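Local coordinates for protein lipopolysaccharide heptosyltransferase 2 (Escherichia coli, PDB 1PSW) that transfers the second heptose unit from ADP-L-glycero-beta-D-manno-heptose onto the heptosyl-Kdo2-lipid A module while the lipopolysaccharide core is being built, at residues R180-C186 with G213-F219; A189-K195 with N268-L272; Y202-K207 with I231-L235; K263-D269 with R281-Y287; G271-V275 with F294-L298. All blocks are in the same frame, centred on the assembly; numbering follows the deposited sequence.

Interaction 1: residues R180-C186 with G213-F219; sequences RPMIGFC and GYQVVLF
Gln215 NE2 donates to Arg180 O at 2.7 Å, nearly straight (166° at the hydrogen) and with the acceptor in the amide plane, and gives a second bond to Ser177 O. The segments form the parallel neighbours 182-186 and 215-218 of a beta-alpha-beta unit, connected through helix 199-211, in the C-terminal Rossmann-like domain of the GT-B fold. With Gln215 CG tucked between backbone N and carbonyl carbon (chi1 65°), the chain runs out beside the selenomethionine Met182, both pointing the same way, and its amide reaches Arg180. Arg180 reaches across in turn: NH2 meets Tyr214 O at 2.8 Å, within the guanidinium plane but above the plane of the carbonyl, and the Gly213 carbonyl lies over one guanidinium face. The same group makes a cation-pi contact with Trp242. A methionine in place of Arg180 would probably deprive Tyr214 O of this donor and Trp242 of its cation. Five backbone bonds follow: Gln215 N to Pro181 O, Ile183 N to Gln215 O, Val217 N to Ile183 O, Phe185 N to Val217 O and Phe219 N to Phe185 O. Tyr214 CD1 rests near Pro181 CG (3.5 Å) and Ile183 CG1 (3.7 Å). Phe219 CE2 approaches Gly184 CA to 4.0 Å, where a beta carbon would collide with the ring. Phe185 CB touches Leu218 CD2 at 3.6 Å, while Val216 CG1 lies 3.7 Å from the centroid of the Phe185 ring, 16° off its normal, in a CH-pi contact over the face.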
# COMPACT_ATOMS: atom_id res chain seq x y z
N ARG A 180 13.06 8.94 22.29
CA ARG A 180 13.66 9.43 21.05
C ARG A 180 12.71 9.26 19.86
O ARG A 180 11.98 8.27 19.77
CB ARG A 180 15.01 8.73 20.78
CG ARG A 180 16.17 9.41 21.52
CD ARG A 180 17.39 8.53 21.74
NE ARG A 180 18.03 8.12 20.50
CZ ARG A 180 19.35 8.14 20.28
NH1 ARG A 180 20.19 8.57 21.21
NH2 ARG A 180 19.82 7.74 19.11
N PRO A 181 12.70 10.25 18.95
CA PRO A 181 11.84 10.21 17.76
C PRO A 181 12.22 9.04 16.87
O PRO A 181 13.39 8.63 16.83
CB PRO A 181 12.09 11.57 17.10
CG PRO A 181 13.49 11.91 17.54
CD PRO A 181 13.47 11.51 18.99
N MSE A 182 11.25 8.50 16.14
CA MSE A 182 11.49 7.35 15.30
C MSE A 182 11.50 7.58 13.80
O MSE A 182 10.72 8.38 13.26
CB MSE A 182 10.45 6.27 15.58
CG MSE A 182 10.11 6.10 17.04
SE MSE A 182 8.74 4.76 17.32
CE MSE A 182 7.27 5.62 16.48
N ILE A 183 12.38 6.86 13.13
CA ILE A 183 12.47 6.89 11.68
C ILE A 183 12.15 5.45 11.32
O ILE A 183 12.67 4.51 11.93
CB ILE A 183 13.89 7.24 11.21
CG1 ILE A 183 14.26 8.66 11.66
CG2 ILE A 183 13.97 7.10 9.69
CD1 ILE A 183 13.45 9.76 10.99
N GLY A 184 11.27 5.26 10.34
CA GLY A 184 10.93 3.91 9.95
C GLY A 184 11.58 3.52 8.63
O GLY A 184 11.68 4.34 7.72
N PHE A 185 12.04 2.27 8.53
CA PHE A 185 12.66 1.73 7.31
C PHE A 185 11.78 0.58 6.81
O PHE A 185 11.26 -0.19 7.61
CB PHE A 185 14.06 1.15 7.58
CG PHE A 185 15.14 2.17 7.86
CD1 PHE A 185 14.88 3.53 7.83
CD2 PHE A 185 16.44 1.74 8.15
CE1 PHE A 185 15.89 4.47 8.09
CE2 PHE A 185 17.46 2.66 8.41
CZ PHE A 185 17.18 4.03 8.38
N CYS A 186 11.65 0.46 5.50
CA CYS A 186 10.88 -0.63 4.88
C CYS A 186 11.84 -1.19 3.84
O CYS A 186 11.71 -0.92 2.65
CB CYS A 186 9.62 -0.09 4.21
SG CYS A 186 8.47 0.76 5.31
N GLY A 213 20.38 11.35 17.00
CA GLY A 213 19.40 11.39 18.07
C GLY A 213 18.08 10.68 17.78
O GLY A 213 17.14 10.80 18.56
N TYR A 214 18.02 9.95 16.68
CA TYR A 214 16.81 9.22 16.31
C TYR A 214 16.95 7.74 16.65
O TYR A 214 18.03 7.27 17.00
CB TYR A 214 16.56 9.35 14.79
CG TYR A 214 16.15 10.73 14.33
CD1 TYR A 214 14.81 11.13 14.40
CD2 TYR A 214 17.09 11.64 13.84
CE1 TYR A 214 14.43 12.41 13.99
CE2 TYR A 214 16.72 12.92 13.44
CZ TYR A 214 15.38 13.29 13.52
OH TYR A 214 15.00 14.56 13.13
N GLN A 215 15.84 7.01 16.60
CA GLN A 215 15.85 5.57 16.80
C GLN A 215 15.25 5.05 15.50
O GLN A 215 14.49 5.75 14.83
CB GLN A 215 15.02 5.14 18.01
CG GLN A 215 13.52 5.38 17.92
CD GLN A 215 12.78 4.76 19.09
OE1 GLN A 215 12.79 3.54 19.26
NE2 GLN A 215 12.15 5.60 19.91
N VAL A 216 15.58 3.82 15.13
CA VAL A 216 15.10 3.24 13.88
C VAL A 216 14.20 2.03 14.11
O VAL A 216 14.40 1.26 15.06
CB VAL A 216 16.31 2.85 12.98
CG1 VAL A 216 15.84 2.14 11.71
CG2 VAL A 216 17.10 4.11 12.62
N VAL A 217 13.20 1.89 13.26
CA VAL A 217 12.28 0.77 13.33
C VAL A 217 12.16 0.20 11.92
O VAL A 217 11.93 0.94 10.97
CB VAL A 217 10.88 1.22 13.82
CG1 VAL A 217 9.94 0.01 13.92
CG2 VAL A 217 10.99 1.92 15.16
N LEU A 218 12.31 -1.11 11.81
CA LEU A 218 12.24 -1.80 10.51
C LEU A 218 10.89 -2.47 10.37
O LEU A 218 10.49 -3.24 11.24
CB LEU A 218 13.35 -2.87 10.44
CG LEU A 218 14.73 -2.41 10.92
CD1 LEU A 218 15.70 -3.58 11.00
CD2 LEU A 218 15.26 -1.32 9.98
N PHE A 219 10.18 -2.17 9.28
CA PHE A 219 8.86 -2.75 9.02
C PHE A 219 8.94 -3.70 7.84
O PHE A 219 9.75 -3.51 6.93
CB PHE A 219 7.83 -1.66 8.69
CG PHE A 219 7.60 -0.67 9.78
CD1 PHE A 219 6.91 -1.04 10.93
CD2 PHE A 219 8.05 0.64 9.66
CE1 PHE A 219 6.67 -0.11 11.94
CE2 PHE A 219 7.82 1.58 10.66
CZ PHE A 219 7.13 1.20 11.81

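Interaction 2: residues A189-K195 with N268-L272; sequences AEFGPAK and NDSGL
Glu190 OE1 accepts the one clear direct hydrogen bond of the contact, from Gly271 N at 2.9 Å and 167°, through its syn lone pair. It joins a type I beta turn, Ala189 to Gly192, to the beginning of helix 271-278; both loops follow the C-terminal ends of parallel strands in the Rossmann-like domain, the side on which GT-B enzymes usually bind the sugar nucleotide. A bend at chi2 (103°) brings the carboxylate round to Gly271, where a side chain would run into OE2. Water carries two further links between backbones. One molecule accepts from Phe191 N and donates to Asp269 O at 2.7 Å; another donates to Lys195 O at 2.6 Å and accepts from Asp269 N. Charge enters weakly: Lys195 NZ stands 4.3 Å from Asp269 OD2, beyond a salt bridge, and that oxygen is bonded to Ser290 OG. Asn268 has its amide held by residues beyond the two segments, OD1 by Trp197 N and ND2 by Gly188 O. The remainder is van der Waals contact: Asn268 CB lies 3.3 Å from Lys195 O, Ser270 CB 4.1 Å from Ala189 CA, and Ser270 CB 3.2 Å from Glu190 OE1.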
# COMPACT_ATOMS: atom_id res chain seq x y z
N ALA A 189 10.71 -5.66 -0.45
CA ALA A 189 10.13 -5.28 -1.74
C ALA A 189 9.48 -6.51 -2.34
O ALA A 189 10.14 -7.52 -2.58
CB ALA A 189 11.20 -4.74 -2.67
N GLU A 190 8.18 -6.43 -2.58
CA GLU A 190 7.45 -7.54 -3.15
C GLU A 190 7.94 -7.93 -4.54
O GLU A 190 7.95 -9.10 -4.89
CB GLU A 190 5.95 -7.23 -3.19
CG GLU A 190 5.34 -7.03 -1.80
CD GLU A 190 5.10 -5.56 -1.47
OE1 GLU A 190 6.00 -4.73 -1.70
OE2 GLU A 190 4.01 -5.25 -0.96
N PHE A 191 8.37 -6.95 -5.33
CA PHE A 191 8.84 -7.25 -6.68
C PHE A 191 10.23 -7.84 -6.80
O PHE A 191 10.76 -7.94 -7.91
CB PHE A 191 8.73 -6.01 -7.57
CG PHE A 191 7.36 -5.80 -8.15
CD1 PHE A 191 6.26 -5.59 -7.32
CD2 PHE A 191 7.16 -5.81 -9.53
CE1 PHE A 191 4.99 -5.39 -7.85
CE2 PHE A 191 5.89 -5.62 -10.07
CZ PHE A 191 4.80 -5.41 -9.23
N GLY A 192 10.83 -8.23 -5.68
CA GLY A 192 12.15 -8.85 -5.74
C GLY A 192 13.36 -8.06 -5.27
O GLY A 192 13.30 -6.84 -5.14
N PRO A 193 14.49 -8.74 -5.04
CA PRO A 193 15.75 -8.14 -4.58
C PRO A 193 16.25 -6.98 -5.42
O PRO A 193 16.82 -6.04 -4.89
CB PRO A 193 16.72 -9.32 -4.62
CG PRO A 193 15.85 -10.49 -4.32
CD PRO A 193 14.63 -10.20 -5.17
N ALA A 194 16.03 -7.04 -6.73
CA ALA A 194 16.48 -5.99 -7.63
C ALA A 194 15.96 -4.61 -7.26
O ALA A 194 16.59 -3.61 -7.58
CB ALA A 194 16.09 -6.33 -9.07
N LYS A 195 14.81 -4.55 -6.61
CA LYS A 195 14.26 -3.25 -6.24
C LYS A 195 14.59 -2.84 -4.82
O LYS A 195 14.12 -1.81 -4.34
CB LYS A 195 12.74 -3.27 -6.46
CG LYS A 195 12.38 -3.53 -7.90
CD LYS A 195 10.90 -3.38 -8.17
CE LYS A 195 10.60 -3.65 -9.63
NZ LYS A 195 9.17 -3.38 -9.95
N ASN A 268 11.76 1.29 -0.27
CA ASN A 268 11.98 0.96 -1.66
C ASN A 268 10.59 1.05 -2.31
O ASN A 268 9.61 1.36 -1.64
CB ASN A 268 12.47 -0.49 -1.80
CG ASN A 268 13.68 -0.79 -0.96
OD1 ASN A 268 14.69 -0.09 -1.01
ND2 ASN A 268 13.60 -1.87 -0.18
N ASP A 269 10.52 0.76 -3.60
CA ASP A 269 9.25 0.76 -4.32
C ASP A 269 8.53 -0.51 -3.85
O ASP A 269 8.78 -1.60 -4.37
CB ASP A 269 9.53 0.71 -5.83
CG ASP A 269 8.27 0.61 -6.68
OD1 ASP A 269 7.16 0.87 -6.16
OD2 ASP A 269 8.40 0.28 -7.88
N SER A 270 7.66 -0.36 -2.86
CA SER A 270 6.93 -1.49 -2.30
C SER A 270 5.54 -1.10 -1.80
O SER A 270 5.15 0.06 -1.84
CB SER A 270 7.72 -2.07 -1.13
OG SER A 270 7.73 -1.15 -0.05
N GLY A 271 4.79 -2.09 -1.32
CA GLY A 271 3.46 -1.83 -0.81
C GLY A 271 3.40 -0.88 0.39
O GLY A 271 2.50 -0.03 0.47
N LEU A 272 4.33 -1.01 1.33
CA LEU A 272 4.31 -0.14 2.50
C LEU A 272 4.56 1.32 2.14
O LEU A 272 4.16 2.21 2.88
CB LEU A 272 5.31 -0.62 3.56
CG LEU A 272 4.94 -1.94 4.25
CD1 LEU A 272 6.06 -2.31 5.23
CD2 LEU A 272 3.61 -1.80 5.00
O HOH W 1 7.95 -4.06 -4.91
O HOH W 2 12.92 0.27 -5.33

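Interaction 3: residues Y202-K207 with I231-L235; sequences YAELAK and ILAAL
Ala203 CB packs against Ala234 CB at 3.6 Å and also faces the carbonyl of Ile231, so the small methyl lets two polypeptide segments come close. This is helix-to-helix packing within the alpha/beta Rossmann-like domain of the GT-B fold: helix 199-211, the crossover between strands 182-186 and 215-218, meets the end of helix 225-232 and the type I turn, Leu232 to Leu235, that follows it. Apolar side chains do most of the work. Ile231 sends its two branches to different places, CG2 over the start of Ala203 at 4.0 Å from its CA and CD1 against Tyr202 CB at 3.9 Å. The Tyr202 ring itself leads away from this contact, to an edge-to-face meeting with Trp197, and its hydroxyl has a weak hydrogen bond with Asn268 OD1. Leu235 places one methyl, CD2, at 3.5 Å from Ala203 O and lays it against the stem of Lys207, whose CG is 3.6 Å away, while the other methyl, CD1, faces Ala206 CB more loosely. Leu235 also touches Cys243 of strand 243-245, so the turn is seated on the sheet side as well. Lys207 is stretched out beyond CG (chi2 179°), which carries its aliphatic chain obliquely past Leu235 toward the turn's backbone; CE comes within 3.1 Å of Ala234 O. At the tip a water completes the link, accepting from Lys207 NZ at 2.9 Å and donating to Ala234 O at 2.7 Å.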
# COMPACT_ATOMS: atom_id res chain seq x y z
N TYR A 202 21.13 0.46 4.29
CA TYR A 202 20.16 0.77 5.34
C TYR A 202 20.87 0.79 6.70
O TYR A 202 20.54 1.62 7.55
CB TYR A 202 19.01 -0.27 5.37
CG TYR A 202 17.85 0.06 4.45
CD1 TYR A 202 17.02 1.16 4.69
CD2 TYR A 202 17.58 -0.73 3.32
CE1 TYR A 202 15.95 1.48 3.84
CE2 TYR A 202 16.52 -0.42 2.46
CZ TYR A 202 15.71 0.68 2.72
OH TYR A 202 14.67 1.00 1.87
N ALA A 203 21.84 -0.10 6.89
CA ALA A 203 22.57 -0.14 8.15
C ALA A 203 23.38 1.13 8.38
O ALA A 203 23.37 1.70 9.47
CB ALA A 203 23.49 -1.36 8.18
N GLU A 204 24.09 1.57 7.34
CA GLU A 204 24.89 2.79 7.42
C GLU A 204 23.98 3.98 7.72
O GLU A 204 24.32 4.85 8.53
CB GLU A 204 25.63 3.00 6.10
CG GLU A 204 26.42 4.30 5.99
CD GLU A 204 27.40 4.50 7.13
OE1 GLU A 204 28.18 3.56 7.42
OE2 GLU A 204 27.41 5.60 7.73
N LEU A 205 22.82 4.03 7.07
CA LEU A 205 21.88 5.12 7.29
C LEU A 205 21.37 5.10 8.73
O LEU A 205 21.17 6.15 9.34
CB LEU A 205 20.68 5.02 6.33
CG LEU A 205 19.63 6.14 6.46
CD1 LEU A 205 20.30 7.50 6.28
CD2 LEU A 205 18.53 5.96 5.44
N ALA A 206 21.16 3.91 9.27
CA ALA A 206 20.68 3.79 10.64
C ALA A 206 21.73 4.33 11.62
O ALA A 206 21.40 5.03 12.58
CB ALA A 206 20.35 2.33 10.96
N LYS A 207 23.00 4.01 11.37
CA LYS A 207 24.08 4.48 12.24
C LYS A 207 24.09 6.00 12.26
O LYS A 207 24.26 6.62 13.31
CB LYS A 207 25.44 3.98 11.74
CG LYS A 207 25.60 2.49 11.76
CD LYS A 207 26.96 2.07 11.23
CE LYS A 207 27.07 0.56 11.21
NZ LYS A 207 28.32 0.09 10.55
N ILE A 231 20.50 -6.31 8.82
CA ILE A 231 20.73 -4.88 9.00
C ILE A 231 21.22 -4.63 10.42
O ILE A 231 22.22 -3.92 10.64
CB ILE A 231 19.43 -4.07 8.74
CG1 ILE A 231 19.04 -4.17 7.26
CG2 ILE A 231 19.61 -2.61 9.15
CD1 ILE A 231 17.68 -3.59 6.91
N LEU A 232 20.53 -5.21 11.40
CA LEU A 232 20.91 -5.07 12.81
C LEU A 232 22.30 -5.61 13.11
O LEU A 232 23.02 -5.06 13.94
CB LEU A 232 19.90 -5.80 13.69
CG LEU A 232 18.81 -4.98 14.38
CD1 LEU A 232 17.82 -5.94 15.00
CD2 LEU A 232 19.41 -4.07 15.44
N ALA A 233 22.65 -6.71 12.46
CA ALA A 233 23.95 -7.34 12.67
C ALA A 233 25.11 -6.45 12.23
O ALA A 233 26.27 -6.74 12.54
CB ALA A 233 24.00 -8.67 11.92
N ALA A 234 24.81 -5.36 11.53
CA ALA A 234 25.86 -4.46 11.06
C ALA A 234 26.08 -3.31 12.02
O ALA A 234 26.97 -2.48 11.82
CB ALA A 234 25.50 -3.93 9.68
N LEU A 235 25.27 -3.24 13.07
CA LEU A 235 25.39 -2.17 14.05
C LEU A 235 26.04 -2.69 15.32
O LEU A 235 25.99 -3.89 15.60
CB LEU A 235 24.01 -1.61 14.39
CG LEU A 235 23.04 -1.34 13.24
CD1 LEU A 235 21.79 -0.68 13.79
CD2 LEU A 235 23.68 -0.48 12.17
O HOH W 3 28.96 -2.67 9.98

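Interaction 4: residues K263-D269 with R281-Y287; sequences KAIVTND and RPLVALY
Leu283 CD1 touches both Ile265 CG2 at 3.6 Å and Thr267 CG2 at 3.5 Å, the latter a little tighter than ordinary van der Waals contact. Leu283 has chi2 at 133°, away from the staggered positions, which sets CD1 against both side chains. Its strand, 283-287, runs parallel to strand 264-268, and four backbone bonds join them: Ile265 N to Pro282 O, Val284 N to Ile265 O, Thr267 N to Val284 O and Leu286 N to Thr267 O. Beyond the last of these the strands part and the water that also serves Lys195 O takes over, donating to Leu286 O at 2.7 Å. There Asp269 CB lies over the face of the Tyr287 ring, 4.1 Å from its centroid, with the carboxylate and ring planes 29° apart. A second water joins this pair, giving to Asp269 OD1 at 3.0 Å and accepting from Tyr287 OH at 2.7 Å; Ser290 OG binds OD2. Further out, Thr267 OG1, anti to its own backbone N (chi1 179°), donates to Asn268 O at 2.9 Å, in the carbonyl plane and on a lone pair. At the other end Pro282 CD sits over the centre of the Arg281 guanidinium, whose NH1 forms a salt bridge with Glu346 and a bond to Cys262 O. The whole is the beta-alpha-beta unit 264-287 of the Rossmann-like domain, with helix 271-278 on the face of Thr267, Leu283 and Ala285, helix 332-347 against Lys263 and Ala264, and strands 182-186 and 302-306 flanking the pair.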
# COMPACT_ATOMS: atom_id res chain seq x y z
N LYS A 263 8.63 9.91 12.39
CA LYS A 263 8.87 11.27 11.90
C LYS A 263 9.08 11.27 10.39
O LYS A 263 8.82 12.28 9.71
CB LYS A 263 10.09 11.87 12.58
CG LYS A 263 9.98 11.96 14.10
CD LYS A 263 8.95 13.00 14.52
CE LYS A 263 8.85 13.07 16.03
NZ LYS A 263 7.97 14.20 16.45
N ALA A 264 9.57 10.15 9.87
CA ALA A 264 9.81 9.99 8.44
C ALA A 264 9.99 8.51 8.13
O ALA A 264 10.24 7.71 9.03
CB ALA A 264 11.05 10.76 8.00
N ILE A 265 9.87 8.18 6.86
CA ILE A 265 9.99 6.80 6.39
C ILE A 265 10.94 6.73 5.21
O ILE A 265 10.98 7.64 4.39
CB ILE A 265 8.61 6.25 5.91
CG1 ILE A 265 7.59 6.32 7.06
CG2 ILE A 265 8.76 4.84 5.39
CD1 ILE A 265 7.92 5.45 8.26
N VAL A 266 11.74 5.67 5.15
CA VAL A 266 12.66 5.45 4.03
C VAL A 266 12.23 4.09 3.52
O VAL A 266 12.12 3.13 4.30
CB VAL A 266 14.13 5.38 4.48
CG1 VAL A 266 15.04 5.15 3.29
CG2 VAL A 266 14.52 6.66 5.19
N THR A 267 11.97 3.98 2.22
CA THR A 267 11.51 2.71 1.67
C THR A 267 11.85 2.54 0.19
O THR A 267 12.19 3.49 -0.51
CB THR A 267 9.98 2.62 1.78
OG1 THR A 267 9.52 1.38 1.22
CG2 THR A 267 9.33 3.76 1.03
N ASN A 268 11.76 1.29 -0.27
CA ASN A 268 11.98 0.96 -1.66
C ASN A 268 10.59 1.05 -2.31
O ASN A 268 9.61 1.36 -1.64
CB ASN A 268 12.47 -0.49 -1.80
CG ASN A 268 13.68 -0.79 -0.96
OD1 ASN A 268 14.69 -0.09 -1.01
ND2 ASN A 268 13.60 -1.87 -0.18
N ASP A 269 10.52 0.76 -3.60
CA ASP A 269 9.25 0.76 -4.32
C ASP A 269 8.53 -0.51 -3.85
O ASP A 269 8.78 -1.60 -4.37
CB ASP A 269 9.53 0.71 -5.83
CG ASP A 269 8.27 0.61 -6.68
OD1 ASP A 269 7.16 0.87 -6.16
OD2 ASP A 269 8.40 0.28 -7.88
N ARG A 281 3.02 10.91 5.75
CA ARG A 281 4.25 10.99 6.53
C ARG A 281 5.39 11.36 5.58
O ARG A 281 5.39 10.95 4.42
CB ARG A 281 4.55 9.63 7.17
CG ARG A 281 3.60 9.17 8.28
CD ARG A 281 3.89 9.88 9.60
NE ARG A 281 3.43 11.25 9.58
CZ ARG A 281 4.09 12.28 10.08
NH1 ARG A 281 5.27 12.11 10.67
NH2 ARG A 281 3.56 13.49 9.97
N PRO A 282 6.36 12.16 6.05
CA PRO A 282 7.47 12.50 5.15
C PRO A 282 8.09 11.17 4.76
O PRO A 282 8.27 10.29 5.60
CB PRO A 282 8.39 13.33 6.03
CG PRO A 282 7.42 14.02 6.95
CD PRO A 282 6.46 12.91 7.31
N LEU A 283 8.43 11.02 3.49
CA LEU A 283 8.99 9.77 3.03
C LEU A 283 9.96 9.93 1.88
O LEU A 283 9.82 10.81 1.03
CB LEU A 283 7.84 8.83 2.64
CG LEU A 283 8.10 7.60 1.77
CD1 LEU A 283 7.43 6.36 2.35
CD2 LEU A 283 7.58 7.88 0.37
N VAL A 284 10.98 9.08 1.87
CA VAL A 284 11.98 9.09 0.81
C VAL A 284 11.87 7.71 0.18
O VAL A 284 12.09 6.70 0.84
CB VAL A 284 13.41 9.29 1.37
CG1 VAL A 284 14.43 9.23 0.24
CG2 VAL A 284 13.51 10.62 2.09
N ALA A 285 11.51 7.68 -1.10
CA ALA A 285 11.34 6.43 -1.85
C ALA A 285 12.50 6.21 -2.81
O ALA A 285 12.77 7.03 -3.69
CB ALA A 285 10.02 6.47 -2.60
N LEU A 286 13.20 5.09 -2.63
CA LEU A 286 14.36 4.75 -3.43
C LEU A 286 14.05 3.82 -4.60
O LEU A 286 13.59 2.68 -4.41
CB LEU A 286 15.42 4.12 -2.53
CG LEU A 286 15.65 4.90 -1.23
CD1 LEU A 286 16.74 4.21 -0.42
CD2 LEU A 286 16.05 6.35 -1.54
N TYR A 287 14.33 4.30 -5.81
CA TYR A 287 14.08 3.52 -7.02
C TYR A 287 15.36 3.15 -7.77
O TYR A 287 16.33 3.90 -7.78
CB TYR A 287 13.19 4.31 -7.98
CG TYR A 287 11.75 4.39 -7.56
CD1 TYR A 287 11.34 5.23 -6.52
CD2 TYR A 287 10.77 3.64 -8.22
CE1 TYR A 287 10.00 5.31 -6.15
CE2 TYR A 287 9.43 3.72 -7.86
CZ TYR A 287 9.05 4.56 -6.83
OH TYR A 287 7.72 4.65 -6.48
O HOH W 2 12.92 0.27 -5.33
O HOH W 4 6.05 2.99 -7.89

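Interaction 5: residues G271-V275 with F294-L298; sequences GLMHV and FTPPL
His274 CE1 points at Thr295 O, 3.1 Å away and near the plane of the ring, so the imidazole meets the loop by its edge. Helix 271-278 of the C-terminal Rossmann-like domain packs here against the loop between strands 283-287 and 302-306, close to the middle of the chain where the two GT-B domains face each other; Met15 and Met16 of helix 11-27 also touch His274, and Met131 touches Thr295. The polar contacts run through water. ND1 shares a water at 2.9 Å that accepts from Leu298 N, and NE2 shares another at 2.8 Å, which lies 2.7 Å from Thr295 OG1; both waters lie in the ring plane. With CG anti to the carbonyl carbon (chi1 -62°), the end of the side chain is brought toward the loop, CE1 foremost. A leucine in place of His274 would probably leave these two waters without their ring partners and break the bridges to Leu298 N and Thr295 OG1. The apolar contacts belong to the selenomethionine Met273, whose side chain crosses Pro297 obliquely and is also touched by Tyr287. A bend at chi3 (80°) brings its terminal methyl round to the loop: CE lies 3.5 Å from Thr295 O and 3.6 Å from Pro297 CD, with SE a little farther from the same proline carbon.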
# COMPACT_ATOMS: atom_id res chain seq x y z
N GLY A 271 4.79 -2.09 -1.32
CA GLY A 271 3.46 -1.83 -0.81
C GLY A 271 3.40 -0.88 0.39
O GLY A 271 2.50 -0.03 0.47
N LEU A 272 4.33 -1.01 1.33
CA LEU A 272 4.31 -0.14 2.50
C LEU A 272 4.56 1.32 2.14
O LEU A 272 4.16 2.21 2.88
CB LEU A 272 5.31 -0.62 3.56
CG LEU A 272 4.94 -1.94 4.25
CD1 LEU A 272 6.06 -2.31 5.23
CD2 LEU A 272 3.61 -1.80 5.00
N MSE A 273 5.23 1.56 1.01
CA MSE A 273 5.47 2.93 0.58
C MSE A 273 4.11 3.62 0.46
O MSE A 273 3.91 4.73 0.95
CB MSE A 273 6.15 2.94 -0.79
CG MSE A 273 6.44 4.34 -1.35
SE MSE A 273 7.18 4.29 -3.15
CE MSE A 273 5.42 4.02 -4.04
N HIS A 274 3.18 2.95 -0.20
CA HIS A 274 1.83 3.48 -0.39
C HIS A 274 1.11 3.73 0.92
O HIS A 274 0.32 4.67 1.03
CB HIS A 274 1.04 2.54 -1.29
CG HIS A 274 1.63 2.42 -2.65
ND1 HIS A 274 1.70 3.48 -3.53
CD2 HIS A 274 2.30 1.40 -3.25
CE1 HIS A 274 2.39 3.13 -4.60
NE2 HIS A 274 2.77 1.87 -4.45
N VAL A 275 1.37 2.89 1.92
CA VAL A 275 0.76 3.07 3.22
C VAL A 275 1.28 4.37 3.84
O VAL A 275 0.49 5.18 4.32
CB VAL A 275 1.07 1.87 4.15
CG1 VAL A 275 0.55 2.14 5.56
CG2 VAL A 275 0.42 0.60 3.59
N PHE A 294 3.89 4.26 -12.86
CA PHE A 294 2.59 3.60 -12.73
C PHE A 294 1.96 3.71 -11.34
O PHE A 294 0.77 4.00 -11.22
CB PHE A 294 2.74 2.12 -13.12
CG PHE A 294 1.45 1.34 -13.13
CD1 PHE A 294 0.31 1.86 -13.75
CD2 PHE A 294 1.37 0.07 -12.56
CE1 PHE A 294 -0.88 1.13 -13.79
CE2 PHE A 294 0.19 -0.67 -12.60
CZ PHE A 294 -0.94 -0.13 -13.21
N THR A 295 2.76 3.47 -10.31
CA THR A 295 2.29 3.52 -8.94
C THR A 295 3.17 4.42 -8.09
O THR A 295 3.85 3.95 -7.17
CB THR A 295 2.26 2.12 -8.32
OG1 THR A 295 3.51 1.48 -8.57
CG2 THR A 295 1.14 1.28 -8.93
N PRO A 296 3.18 5.72 -8.38
CA PRO A 296 4.00 6.65 -7.60
C PRO A 296 3.43 6.88 -6.21
O PRO A 296 2.24 6.66 -5.97
CB PRO A 296 3.98 7.92 -8.45
CG PRO A 296 2.61 7.89 -9.04
CD PRO A 296 2.45 6.43 -9.45
N PRO A 297 4.27 7.31 -5.26
CA PRO A 297 3.76 7.56 -3.91
C PRO A 297 2.88 8.80 -3.99
O PRO A 297 3.35 9.87 -4.38
CB PRO A 297 5.03 7.76 -3.08
CG PRO A 297 6.04 8.25 -4.08
CD PRO A 297 5.74 7.42 -5.30
N LEU A 298 1.60 8.65 -3.66
CA LEU A 298 0.65 9.76 -3.74
C LEU A 298 0.62 10.57 -2.45
O LEU A 298 -0.22 10.34 -1.58
CB LEU A 298 -0.75 9.23 -4.07
CG LEU A 298 -0.88 8.36 -5.33
CD1 LEU A 298 -2.30 7.80 -5.41
CD2 LEU A 298 -0.56 9.18 -6.56
O HOH W 5 0.57 6.11 -2.87
O HOH W 6 4.45 0.51 -6.22

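Overall arrangement
From the N terminus, residues 180-186 open interaction 1, and 189-195 and 202-207 start interactions 2 and 3 before 213-219 closes interaction 1, which therefore crosses both. Interaction 3 closes at 231-235, nested inside the long loop that interaction 2 completes at 268-272. Interaction 4 begins at 263-269, sharing Asn268, Asp269 and a water with interaction 2, and closes at 281-287; interaction 5 starts within that loop and ends at 294-298, crossing it. Interactions 1 and 4 meet inside one parallel sheet through neighbouring strands 182-186 and 264-268. Interaction 3 adds outer helices, interaction 2 joins loops beyond the strand ends, and interaction 5 reaches toward the N-terminal domain.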